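Local coordinates for protein quercetin 2,3-dioxygenase (Escherichia coli, PDB 1TQ5) that cleaves quercetin with molecular oxygen as a metal-dependent 2,3-dioxygenase in vitro, releasing carbon monoxide, although its physiological role is unknown, at residues 64-69 with 112-117; 18-23 with 44-49. One frame throughout, in Å; residues are numbered along the deposited sequence.

From the N terminus, strand 18-22 runs into a long excursion that contact 2 closes where strand 40-48 pairs with it. The chain then passes through strand 53-59, which carries the metal-binding His57 and His59, before reaching strand 63-70. Contact 1 closes the next excursion, residues 71-111, which includes His101 and Glu103, by pairing strand 63-70 with strand 112-119. The two loops follow one another along the chain and neither nest nor cross. In space they are neighbours in one antiparallel sheet, because strand 112-119 lies beside strand 40-48, joined for instance by Ile48 N and Leu112 O. Together they join four adjacent strands of the N-terminal cupin domain, in the order 18-22, 40-48, 112-119, 63-70.

Contact 1: 64-69 with 112-117; sequences ILTYVL and LHLYQI
Leu65 and Ile117 grip each other through a reciprocal pair of backbone hydrogen bonds, with Leu65 N to Ile117 O at 2.7 Å and nearly straight. Tyr67 and Tyr115 repeat the pattern two residues on, where Tyr115 N reaches Tyr67 O at 2.9 Å. At the far end Leu69 N donates to His113 O at 2.8 Å, a more bent bond with 151° at the hydrogen. Thr66 with Gln116 and Val68 with Leu114 are the non-hydrogen-bonded pairs between. The Gln116 amide lies against Thr66 OG1, but the modelled spacing is too tight to trust in detail.

Leu69 is the residue most covered by the opposite segment. Chi1 of -56° sets its CG beside the backbone N, and the extended chi2 carries CD1 over one face of the His113 ring as a CH-pi contact, 3.8 Å from the centroid and 14° off the normal. Leu69 CD1 also touches Tyr115 CD1 at 3.5 Å, which places it between the two aromatics. On the side of the sheet that carries Thr66 and Gln116, Val68 CG1 meets Leu112 CD1 at 3.9 Å, the two side chains crossing at about a right angle, and Thr66 CG2 rests on Leu114 CD2.

The sheet belongs to a cupin beta-sandwich. Its Thr66-Gln116 face looks to the metal site: the Gln116 side chain is about 5 Å from a bound cadmium and about 4 Å from the side chain of Glu103, a metal ligand by similarity. The other face meets the C-terminal cupin domain, where Tyr67 OH bonds to Glu222 and Tyr115 OH to Gln186. His113 NE2 bonds to Asp45 on strand 40-48, which flanks strand 112-119, while Thr66 and Ile64 pair by backbone with Gln91 and Met93 of strand 90-94 beyond strand 63-70.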
ATOM      1  N   ILE A  64       8.644   4.443   1.601  1.00 24.95           N
ATOM      2  CA  ILE A  64       8.341   3.018   1.528  1.00 25.49           C
ATOM      3  C   ILE A  64       7.449   2.576   2.678  1.00 25.28           C
ATOM      4  O   ILE A  64       7.858   2.590   3.839  1.00 22.82           O
ATOM      5  CB  ILE A  64       9.624   2.167   1.563  1.00 26.39           C
ATOM      6  CG1 ILE A  64      10.629   2.686   0.535  1.00 30.59           C
ATOM      7  CG2 ILE A  64       9.281   0.712   1.273  1.00 30.26           C
ATOM      8  CD1 ILE A  64      10.136   2.640  -0.890  1.00 32.59           C
ATOM      9  N   LEU A  65       6.228   2.174   2.344  1.00 22.15           N
ATOM     10  CA  LEU A  65       5.269   1.733   3.344  1.00 22.15           C
ATOM     11  C   LEU A  65       5.030   0.230   3.276  1.00 20.75           C
ATOM     12  O   LEU A  65       4.873  -0.330   2.194  1.00 21.84           O
ATOM     13  CB  LEU A  65       3.942   2.455   3.138  1.00 23.29           C
ATOM     14  CG  LEU A  65       2.759   1.907   3.937  1.00 23.68           C
ATOM     15  CD1 LEU A  65       2.875   2.333   5.391  1.00 28.85           C
ATOM     16  CD2 LEU A  65       1.469   2.421   3.330  1.00 29.75           C
ATOM     17  N   THR A  66       4.999  -0.419   4.437  1.00 18.74           N
ATOM     18  CA  THR A  66       4.749  -1.856   4.502  1.00 20.89           C
ATOM     19  C   THR A  66       3.488  -2.149   5.324  1.00 19.67           C
ATOM     20  O   THR A  66       3.294  -1.576   6.394  1.00 19.13           O
ATOM     21  CB  THR A  66       5.912  -2.610   5.179  1.00 22.02           C
ATOM     22  OG1 THR A  66       7.153  -2.277   4.538  1.00 30.08           O
ATOM     23  CG2 THR A  66       5.683  -4.113   5.095  1.00 26.81           C
ATOM     24  N   TYR A  67       2.635  -3.026   4.811  1.00 19.16           N
ATOM     25  CA  TYR A  67       1.428  -3.440   5.517  1.00 18.02           C
ATOM     26  C   TYR A  67       1.455  -4.965   5.595  1.00 18.64           C
ATOM     27  O   TYR A  67       1.374  -5.646   4.574  1.00 17.12           O
ATOM     28  CB  TYR A  67       0.168  -2.966   4.783  1.00 18.12           C
ATOM     29  CG  TYR A  67      -1.123  -3.370   5.466  1.00 20.19           C
ATOM     30  CD1 TYR A  67      -1.211  -3.426   6.860  1.00 20.34           C
ATOM     31  CD2 TYR A  67      -2.263  -3.673   4.724  1.00 24.98           C
ATOM     32  CE1 TYR A  67      -2.400  -3.775   7.499  1.00 23.17           C
ATOM     33  CE2 TYR A  67      -3.461  -4.023   5.353  1.00 28.34           C
ATOM     34  CZ  TYR A  67      -3.519  -4.072   6.743  1.00 27.21           C
ATOM     35  OH  TYR A  67      -4.692  -4.409   7.375  1.00 30.63           O
ATOM     36  N   VAL A  68       1.603  -5.490   6.810  1.00 16.87           N
ATOM     37  CA  VAL A  68       1.664  -6.931   7.027  1.00 17.49           C
ATOM     38  C   VAL A  68       0.267  -7.526   7.169  1.00 22.19           C
ATOM     39  O   VAL A  68      -0.511  -7.120   8.032  1.00 21.53           O
ATOM     40  CB  VAL A  68       2.481  -7.270   8.291  1.00 18.88           C
ATOM     41  CG1 VAL A  68       2.623  -8.778   8.428  1.00 18.73           C
ATOM     42  CG2 VAL A  68       3.858  -6.605   8.215  1.00 22.27           C
ATOM     43  N   LEU A  69      -0.029  -8.497   6.311  1.00 23.91           N
ATOM     44  CA  LEU A  69      -1.325  -9.161   6.293  1.00 25.65           C
ATOM     45  C   LEU A  69      -1.331 -10.467   7.081  1.00 25.94           C
ATOM     46  O   LEU A  69      -2.324 -10.812   7.723  1.00 24.33           O
ATOM     47  CB  LEU A  69      -1.727  -9.446   4.847  1.00 26.39           C
ATOM     48  CG  LEU A  69      -1.771  -8.229   3.920  1.00 32.50           C
ATOM     49  CD1 LEU A  69      -2.032  -8.673   2.490  1.00 39.93           C
ATOM     50  CD2 LEU A  69      -2.854  -7.279   4.389  1.00 36.76           C
ATOM     51  N   LEU A 112       5.229 -15.288   5.434  1.00 20.10           N
ATOM     52  CA  LEU A 112       4.950 -13.873   5.610  1.00 19.06           C
ATOM     53  C   LEU A 112       4.219 -13.345   4.380  1.00 17.61           C
ATOM     54  O   LEU A 112       4.620 -13.603   3.250  1.00 17.62           O
ATOM     55  CB  LEU A 112       6.255 -13.099   5.819  1.00 19.58           C
ATOM     56  CG  LEU A 112       6.240 -11.571   5.681  1.00 19.62           C
ATOM     57  CD1 LEU A 112       5.370 -10.935   6.749  1.00 20.66           C
ATOM     58  CD2 LEU A 112       7.675 -11.058   5.787  1.00 18.40           C
ATOM     59  N   HIS A 113       3.133 -12.619   4.607  1.00 18.79           N
ATOM     60  CA  HIS A 113       2.363 -12.041   3.515  1.00 18.40           C
ATOM     61  C   HIS A 113       2.234 -10.545   3.765  1.00 19.33           C
ATOM     62  O   HIS A 113       1.689 -10.123   4.790  1.00 17.10           O
ATOM     63  CB  HIS A 113       0.980 -12.683   3.446  1.00 18.15           C
ATOM     64  CG  HIS A 113       0.169 -12.243   2.272  1.00 23.79           C
ATOM     65  ND1 HIS A 113      -1.141 -12.626   2.091  1.00 29.11           N
ATOM     66  CD2 HIS A 113       0.482 -11.456   1.215  1.00 29.72           C
ATOM     67  CE1 HIS A 113      -1.601 -12.094   0.973  1.00 34.04           C
ATOM     68  NE2 HIS A 113      -0.636 -11.380   0.422  1.00 25.75           N
ATOM     69  N   LEU A 114       2.740  -9.737   2.840  1.00 16.30           N
ATOM     70  CA  LEU A 114       2.670  -8.296   3.009  1.00 19.60           C
ATOM     71  C   LEU A 114       2.529  -7.497   1.721  1.00 19.38           C
ATOM     72  O   LEU A 114       2.745  -8.008   0.620  1.00 20.03           O
ATOM     73  CB  LEU A 114       3.912  -7.801   3.756  1.00 19.85           C
ATOM     74  CG  LEU A 114       5.279  -8.048   3.100  1.00 25.61           C
ATOM     75  CD1 LEU A 114       5.411  -7.226   1.836  1.00 25.37           C
ATOM     76  CD2 LEU A 114       6.382  -7.677   4.068  1.00 28.81           C
ATOM     77  N   TYR A 115       2.141  -6.237   1.886  1.00 18.29           N
ATOM     78  CA  TYR A 115       2.032  -5.306   0.777  1.00 20.85           C
ATOM     79  C   TYR A 115       3.218  -4.364   0.933  1.00 20.26           C
ATOM     80  O   TYR A 115       3.478  -3.872   2.027  1.00 19.27           O
ATOM     81  CB  TYR A 115       0.749  -4.473   0.854  1.00 20.15           C
ATOM     82  CG  TYR A 115      -0.435  -5.045   0.107  1.00 24.92           C
ATOM     83  CD1 TYR A 115      -1.509  -5.610   0.792  1.00 35.17           C
ATOM     84  CD2 TYR A 115      -0.493  -4.997  -1.286  1.00 31.00           C
ATOM     85  CE1 TYR A 115      -2.618  -6.112   0.107  1.00 35.38           C
ATOM     86  CE2 TYR A 115      -1.597  -5.498  -1.982  1.00 34.62           C
ATOM     87  CZ  TYR A 115      -2.657  -6.053  -1.276  1.00 31.11           C
ATOM     88  OH  TYR A 115      -3.757  -6.539  -1.952  1.00 30.01           O
ATOM     89  N   GLN A 116       3.948  -4.138  -0.150  1.00 20.80           N
ATOM     90  CA  GLN A 116       5.080  -3.214  -0.134  1.00 22.30           C
ATOM     91  C   GLN A 116       4.670  -2.058  -1.036  1.00 22.16           C
ATOM     92  O   GLN A 116       4.597  -2.209  -2.252  1.00 18.42           O
ATOM     93  CB  GLN A 116       6.344  -3.884  -0.673  1.00 25.31           C
ATOM     94  CG  GLN A 116       7.110  -4.677   0.367  1.00 33.48           C
ATOM     95  CD  GLN A 116       7.725  -3.794   1.439  1.00 40.15           C
ATOM     96  OE1 GLN A 116       8.630  -3.001   1.171  1.00 49.57           O
ATOM     97  NE2 GLN A 116       7.232  -3.926   2.660  1.00 41.20           N
ATOM     98  N   ILE A 117       4.400  -0.910  -0.424  1.00 21.51           N
ATOM     99  CA  ILE A 117       3.947   0.281  -1.137  1.00 23.18           C
ATOM    100  C   ILE A 117       5.014   1.376  -1.251  1.00 23.18           C
ATOM    101  O   ILE A 117       5.657   1.717  -0.263  1.00 22.58           O
ATOM    102  CB  ILE A 117       2.724   0.887  -0.416  1.00 23.03           C
ATOM    103  CG1 ILE A 117       1.683  -0.208  -0.140  1.00 29.35           C
ATOM    104  CG2 ILE A 117       2.138   2.021  -1.238  1.00 27.53           C
ATOM    105  CD1 ILE A 117       1.186  -0.915  -1.376  1.00 32.59           C
TER

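Contact 2: 18-23 with 44-49; sequences LDSWHT and NDDVIE
Ser20 holds OG anti to its backbone N (chi1 -175°) while Asp46 turns CG beside its own N (chi1 -53°), and the hydroxyl donates to Asp46 OD1 in a very short 2.5 Å hydrogen bond. This is the antiparallel pairing of strands 18-22 and 40-48 in the N-terminal cupin sheet. Backbone bonds run in both directions at Asp19-Val47 and Trp21-Asp45; Asp45 N reaches Trp21 O at 2.9 Å, almost straight at 175°.

Beside Ser20, the Asn44 amide lies at the ND1 edge of the His22 ring, the two planes steeply inclined to each other. An alanine at Asn44 would probably leave His22 ND1 without this polar neighbour and open a gap beside Phe26.

On the other face, Trp21 and Asp45 pack CB against CB at 4.0 Å, and Trp21 also stacks on His12 of strand 11-14. The Asp45 carboxylate is held from outside by a hydrogen bond from His113 and a salt bridge to Arg10. Back on the Ser20-Asp46 face, at the other end of the pairing, Leu18 CD1 touches both Asp46 CB and Ile48 CG1, 3.7 Å from each.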
ATOM      1  N   LEU A  18      10.321 -15.950  -2.524  1.00 25.18           N
ATOM      2  CA  LEU A  18       9.448 -14.796  -2.687  1.00 24.48           C
ATOM      3  C   LEU A  18       8.518 -15.011  -3.877  1.00 24.97           C
ATOM      4  O   LEU A  18       8.953 -15.439  -4.950  1.00 27.46           O
ATOM      5  CB  LEU A  18      10.274 -13.532  -2.933  1.00 26.15           C
ATOM      6  CG  LEU A  18       9.472 -12.298  -3.358  1.00 26.21           C
ATOM      7  CD1 LEU A  18       8.662 -11.777  -2.179  1.00 23.55           C
ATOM      8  CD2 LEU A  18      10.413 -11.226  -3.860  1.00 28.47           C
ATOM      9  N   ASP A  19       7.239 -14.722  -3.670  1.00 22.42           N
ATOM     10  CA  ASP A  19       6.217 -14.821  -4.707  1.00 23.93           C
ATOM     11  C   ASP A  19       5.592 -13.422  -4.699  1.00 24.42           C
ATOM     12  O   ASP A  19       4.938 -13.037  -3.730  1.00 20.13           O
ATOM     13  CB  ASP A  19       5.171 -15.869  -4.333  1.00 27.33           C
ATOM     14  CG  ASP A  19       4.139 -16.068  -5.420  1.00 31.90           C
ATOM     15  OD1 ASP A  19       4.501 -16.610  -6.485  1.00 46.37           O
ATOM     16  OD2 ASP A  19       2.969 -15.680  -5.216  1.00 45.62           O
ATOM     17  N   SER A  20       5.784 -12.671  -5.777  1.00 20.87           N
ATOM     18  CA  SER A  20       5.301 -11.298  -5.830  1.00 23.36           C
ATOM     19  C   SER A  20       4.379 -10.923  -6.996  1.00 21.94           C
ATOM     20  O   SER A  20       4.640 -11.261  -8.150  1.00 22.08           O
ATOM     21  CB  SER A  20       6.528 -10.370  -5.817  1.00 21.94           C
ATOM     22  OG  SER A  20       6.174  -8.999  -5.743  1.00 29.94           O
ATOM     23  N   TRP A  21       3.289 -10.229  -6.681  1.00 19.23           N
ATOM     24  CA  TRP A  21       2.365  -9.755  -7.704  1.00 17.68           C
ATOM     25  C   TRP A  21       2.542  -8.240  -7.761  1.00 17.01           C
ATOM     26  O   TRP A  21       2.424  -7.557  -6.746  1.00 14.59           O
ATOM     27  CB  TRP A  21       0.921 -10.122  -7.356  1.00 16.56           C
ATOM     28  CG  TRP A  21       0.699 -11.598  -7.382  1.00 17.95           C
ATOM     29  CD1 TRP A  21       1.038 -12.501  -6.410  1.00 22.94           C
ATOM     30  CD2 TRP A  21       0.176 -12.363  -8.474  1.00 25.64           C
ATOM     31  NE1 TRP A  21       0.758 -13.780  -6.832  1.00 28.38           N
ATOM     32  CE2 TRP A  21       0.227 -13.725  -8.095  1.00 30.32           C
ATOM     33  CE3 TRP A  21      -0.330 -12.032  -9.738  1.00 27.13           C
ATOM     34  CZ2 TRP A  21      -0.210 -14.754  -8.936  1.00 29.86           C
ATOM     35  CZ3 TRP A  21      -0.764 -13.058 -10.576  1.00 29.59           C
ATOM     36  CH2 TRP A  21      -0.702 -14.402 -10.168  1.00 30.35           C
ATOM     37  N   HIS A  22       2.843  -7.726  -8.949  1.00 16.59           N
ATOM     38  CA  HIS A  22       3.070  -6.293  -9.135  1.00 14.46           C
ATOM     39  C   HIS A  22       1.877  -5.576  -9.726  1.00 13.18           C
ATOM     40  O   HIS A  22       1.410  -5.925 -10.815  1.00 16.84           O
ATOM     41  CB  HIS A  22       4.258  -6.070 -10.071  1.00 17.97           C
ATOM     42  CG  HIS A  22       5.505  -6.769  -9.639  1.00 21.62           C
ATOM     43  ND1 HIS A  22       6.165  -6.455  -8.472  1.00 29.02           N
ATOM     44  CD2 HIS A  22       6.202  -7.780 -10.209  1.00 24.74           C
ATOM     45  CE1 HIS A  22       7.216  -7.244  -8.339  1.00 30.35           C
ATOM     46  NE2 HIS A  22       7.261  -8.056  -9.380  1.00 30.93           N
ATOM     47  N   THR A  23       1.394  -4.555  -9.029  1.00 15.65           N
ATOM     48  CA  THR A  23       0.265  -3.797  -9.540  1.00 15.89           C
ATOM     49  C   THR A  23       0.707  -2.869 -10.673  1.00 16.97           C
ATOM     50  O   THR A  23      -0.043  -2.651 -11.625  1.00 18.43           O
ATOM     51  CB  THR A  23      -0.393  -2.961  -8.435  1.00 16.95           C
ATOM     52  OG1 THR A  23      -1.024  -3.837  -7.491  1.00 14.27           O
ATOM     53  CG2 THR A  23      -1.429  -2.017  -9.025  1.00 18.78           C
ATOM     54  N   ASN A  44       3.310  -3.943  -4.325  1.00 15.75           N
ATOM     55  CA  ASN A  44       3.713  -5.314  -4.491  1.00 14.65           C
ATOM     56  C   ASN A  44       3.067  -6.159  -3.406  1.00 19.09           C
ATOM     57  O   ASN A  44       3.125  -5.834  -2.219  1.00 17.91           O
ATOM     58  CB  ASN A  44       5.237  -5.447  -4.433  1.00 17.92           C
ATOM     59  CG  ASN A  44       5.918  -4.870  -5.661  1.00 18.51           C
ATOM     60  OD1 ASN A  44       5.296  -4.725  -6.715  1.00 20.60           O
ATOM     61  ND2 ASN A  44       7.205  -4.552  -5.536  1.00 23.96           N
ATOM     62  N   ASP A  45       2.421  -7.227  -3.848  1.00 17.34           N
ATOM     63  CA  ASP A  45       1.738  -8.175  -2.978  1.00 22.44           C
ATOM     64  C   ASP A  45       2.752  -9.304  -2.820  1.00 22.28           C
ATOM     65  O   ASP A  45       2.846 -10.171  -3.687  1.00 23.40           O
ATOM     66  CB  ASP A  45       0.485  -8.674  -3.699  1.00 23.49           C
ATOM     67  CG  ASP A  45      -0.398  -9.540  -2.827  1.00 32.60           C
ATOM     68  OD1 ASP A  45       0.141 -10.308  -1.998  1.00 40.60           O
ATOM     69  OD2 ASP A  45      -1.638  -9.464  -2.994  1.00 33.24           O
ATOM     70  N   ASP A  46       3.511  -9.288  -1.726  1.00 23.09           N
ATOM     71  CA  ASP A  46       4.556 -10.294  -1.505  1.00 23.94           C
ATOM     72  C   ASP A  46       4.286 -11.370  -0.465  1.00 21.62           C
ATOM     73  O   ASP A  46       3.745 -11.111   0.608  1.00 22.18           O
ATOM     74  CB  ASP A  46       5.887  -9.628  -1.118  1.00 25.38           C
ATOM     75  CG  ASP A  46       6.324  -8.556  -2.098  1.00 29.18           C
ATOM     76  OD1 ASP A  46       6.023  -8.687  -3.299  1.00 29.69           O
ATOM     77  OD2 ASP A  46       6.988  -7.590  -1.660  1.00 34.43           O
ATOM     78  N   VAL A  47       4.704 -12.584  -0.792  1.00 18.94           N
ATOM     79  CA  VAL A  47       4.574 -13.721   0.107  1.00 18.26           C
ATOM     80  C   VAL A  47       5.982 -14.284   0.233  1.00 19.58           C
ATOM     81  O   VAL A  47       6.583 -14.719  -0.760  1.00 18.09           O
ATOM     82  CB  VAL A  47       3.626 -14.782  -0.462  1.00 19.74           C
ATOM     83  CG1 VAL A  47       3.737 -16.059   0.340  1.00 24.79           C
ATOM     84  CG2 VAL A  47       2.200 -14.259  -0.425  1.00 22.15           C
ATOM     85  N   ILE A  48       6.501 -14.260   1.456  1.00 18.38           N
ATOM     86  CA  ILE A  48       7.853 -14.708   1.743  1.00 18.39           C
ATOM     87  C   ILE A  48       7.930 -15.956   2.618  1.00 19.49           C
ATOM     88  O   ILE A  48       7.260 -16.056   3.640  1.00 17.66           O
ATOM     89  CB  ILE A  48       8.646 -13.572   2.427  1.00 20.47           C
ATOM     90  CG1 ILE A  48       8.691 -12.354   1.498  1.00 21.52           C
ATOM     91  CG2 ILE A  48      10.061 -14.043   2.786  1.00 22.37           C
ATOM     92  CD1 ILE A  48       9.382 -11.147   2.104  1.00 32.59           C
ATOM     93  N   GLU A  49       8.784 -16.884   2.200  1.00 19.21           N
ATOM     94  CA  GLU A  49       9.022 -18.153   2.881  1.00 20.32           C
ATOM     95  C   GLU A  49       9.647 -17.949   4.266  1.00 20.53           C
ATOM     96  O   GLU A  49      10.387 -16.997   4.487  1.00 18.41           O
ATOM     97  CB  GLU A  49       9.957 -18.993   2.005  1.00 19.65           C
ATOM     98  CG  GLU A  49      10.267 -20.384   2.487  1.00 29.55           C
ATOM     99  CD  GLU A  49      11.443 -20.966   1.730  1.00 36.33           C
ATOM    100  OE1 GLU A  49      11.730 -20.448   0.630  1.00 30.87           O
ATOM    101  OE2 GLU A  49      12.075 -21.926   2.219  1.00 45.78           O
TER